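Conserved protein (Mycobacterium tuberculosis, PDB 1RFE) binds the deazaflavin coenzyme F420 but is of unknown function, and is probably an oxidoreductase. Local coordinates at residues 42-47 and 105-110. Numbering follows the deposited sequence.
Sequences WYAVID and GVSVWE
Ser107 reaches from helix 98-112 to the backbone of strand 36-46 at Ala44 and Val45, joining the helix to the antiparallel sheet of an FMN-binding split-barrel fold, the architecture of the pyridoxamine 5'-phosphate oxidase family. The helix runs steeply across the strand, at 121° between their directions, and the two axes come within 7.0 Å. Its serine points at the strand, with OG anti to its own backbone N (chi1 162°). There the hydroxyl oxygen accepts the amide hydrogen of Val45: Val45 N to Ser107 OG is 2.9 Å, and the bond is nearly straight at 162°. Ser107 OG also lies 3.4 Å from both CA and CB of Ala44, and the CA atoms of Ala44 and Val108 are 5.0 Å apart. One residue further on, Val108 lays CG2 beside the backbone of Tyr43 and Ala44, 4.0 Å from Ala44 CB, so the alanine methyl touches both Ser107 and Val108. Met127 of helix 122-127 also packs on Val108. The bond from CA to CB of Tyr43 turns away from the helix, and its OH bonds to Val19 O; its backbone N and O are instead held by Tyr112 and Arg111, which follow in the same helix. Beyond the serine, Ile46 adds a looser van der Waals contact, its CG1 lying 4.4 Å from Ser107 CB.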
loop_
_atom_site.group_PDB
_atom_site.type_symbol
_atom_site.label_atom_id
_atom_site.label_comp_id
_atom_site.label_asym_id
_atom_site.label_seq_id
_atom_site.Cartn_x
_atom_site.Cartn_y
_atom_site.Cartn_z
ATOM N N TRP A 42 6.333 -1.247 -3.114
ATOM C CA TRP A 42 6.710 -1.076 -1.717
ATOM C C TRP A 42 6.226 0.270 -1.248
ATOM O O TRP A 42 5.896 1.134 -2.047
ATOM C CB TRP A 42 8.195 -1.139 -1.517
ATOM C CG TRP A 42 8.764 -2.511 -1.675
ATOM C CD1 TRP A 42 8.087 -3.675 -1.885
ATOM C CD2 TRP A 42 10.141 -2.857 -1.613
ATOM N NE1 TRP A 42 8.969 -4.730 -1.968
ATOM C CE2 TRP A 42 10.239 -4.252 -1.793
ATOM C CE3 TRP A 42 11.316 -2.129 -1.394
ATOM C CZ2 TRP A 42 11.471 -4.932 -1.789
ATOM C CZ3 TRP A 42 12.560 -2.815 -1.384
ATOM C CH2 TRP A 42 12.615 -4.184 -1.587
ATOM N N TYR A 43 6.160 0.447 0.057
ATOM C CA TYR A 43 5.562 1.665 0.569
ATOM C C TYR A 43 6.067 2.094 1.900
ATOM O O TYR A 43 6.713 1.308 2.665
ATOM C CB TYR A 43 4.024 1.561 0.554
ATOM C CG TYR A 43 3.456 0.459 1.378
ATOM C CD1 TYR A 43 3.063 0.678 2.706
ATOM C CD2 TYR A 43 3.303 -0.815 0.842
ATOM C CE1 TYR A 43 2.517 -0.382 3.476
ATOM C CE2 TYR A 43 2.741 -1.863 1.616
ATOM C CZ TYR A 43 2.357 -1.636 2.915
ATOM O OH TYR A 43 1.825 -2.687 3.649
ATOM N N ALA A 44 5.773 3.361 2.169
ATOM C CA ALA A 44 5.958 3.962 3.470
ATOM C C ALA A 44 4.661 4.003 4.253
ATOM O O ALA A 44 3.554 3.967 3.672
ATOM C CB ALA A 44 6.558 5.369 3.353
ATOM N N VAL A 45 4.806 4.065 5.577
ATOM C CA VAL A 45 3.681 4.258 6.495
ATOM C C VAL A 45 3.980 5.408 7.450
ATOM O O VAL A 45 4.958 5.355 8.221
ATOM C CB VAL A 45 3.340 2.981 7.328
ATOM C CG1 VAL A 45 2.052 3.181 8.064
ATOM C CG2 VAL A 45 3.214 1.698 6.420
ATOM N N ILE A 46 3.159 6.442 7.419
ATOM C CA ILE A 46 3.385 7.641 8.225
ATOM C C ILE A 46 2.073 8.111 8.874
ATOM O O ILE A 46 1.112 8.392 8.178
ATOM C CB ILE A 46 3.918 8.753 7.343
ATOM C CG1 ILE A 46 5.232 8.317 6.672
ATOM C CG2 ILE A 46 4.078 10.054 8.159
ATOM C CD1 ILE A 46 5.593 9.145 5.534
ATOM N N ASP A 47 2.048 8.157 10.214
ATOM C CA ASP A 47 0.856 8.559 10.974
ATOM C C ASP A 47 -0.392 7.788 10.541
ATOM O O ASP A 47 -1.469 8.374 10.344
ATOM C CB ASP A 47 0.587 10.083 10.833
ATOM C CG ASP A 47 1.707 10.930 11.411
ATOM O OD1 ASP A 47 2.267 10.516 12.470
ATOM O OD2 ASP A 47 2.102 12.010 10.867
ATOM N N GLY A 105 11.165 8.678 2.789
ATOM C CA GLY A 105 12.412 8.004 2.515
ATOM C C GLY A 105 12.870 7.192 3.719
ATOM O O GLY A 105 13.318 6.061 3.561
ATOM N N VAL A 106 12.670 7.754 4.919
ATOM C CA VAL A 106 13.061 7.120 6.155
ATOM C C VAL A 106 12.199 5.916 6.480
ATOM O O VAL A 106 12.696 4.932 7.038
ATOM C CB VAL A 106 13.126 8.170 7.290
ATOM C CG1 VAL A 106 13.082 7.559 8.686
ATOM C CG2 VAL A 106 14.419 9.044 7.109
ATOM N N SER A 107 10.900 5.999 6.177
ATOM C CA SER A 107 9.984 4.927 6.472
ATOM C C SER A 107 10.269 3.745 5.558
ATOM O O SER A 107 10.257 2.603 6.016
ATOM C CB SER A 107 8.492 5.377 6.458
ATOM O OG SER A 107 7.645 4.269 6.352
ATOM N N VAL A 108 10.568 4.006 4.288
ATOM C CA VAL A 108 10.890 2.988 3.350
ATOM C C VAL A 108 12.219 2.313 3.722
ATOM O O VAL A 108 12.346 1.095 3.633
ATOM C CB VAL A 108 10.996 3.527 1.881
ATOM C CG1 VAL A 108 11.735 2.512 0.995
ATOM C CG2 VAL A 108 9.586 3.850 1.289
ATOM N N TRP A 109 13.181 3.124 4.132
ATOM C CA TRP A 109 14.451 2.650 4.618
ATOM C C TRP A 109 14.304 1.734 5.822
ATOM O O TRP A 109 14.871 0.659 5.836
ATOM C CB TRP A 109 15.364 3.797 4.965
ATOM C CG TRP A 109 16.707 3.372 5.417
ATOM C CD1 TRP A 109 17.110 3.036 6.689
ATOM C CD2 TRP A 109 17.844 3.267 4.597
ATOM N NE1 TRP A 109 18.452 2.741 6.681
ATOM C CE2 TRP A 109 18.910 2.863 5.397
ATOM C CE3 TRP A 109 18.079 3.519 3.224
ATOM C CZ2 TRP A 109 20.194 2.685 4.883
ATOM C CZ3 TRP A 109 19.325 3.328 2.720
ATOM C CH2 TRP A 109 20.380 2.915 3.554
ATOM N N GLU A 110 13.506 2.121 6.781
ATOM C CA GLU A 110 13.307 1.346 7.958
ATOM C C GLU A 110 12.475 0.088 7.715
ATOM O O GLU A 110 12.714 -0.950 8.330
ATOM C CB GLU A 110 12.691 2.213 9.030
ATOM C CG GLU A 110 13.733 3.198 9.599
ATOM C CD GLU A 110 13.311 3.862 10.887
ATOM O OE1 GLU A 110 12.101 4.148 11.028
ATOM O OE2 GLU A 110 14.208 4.148 11.730
#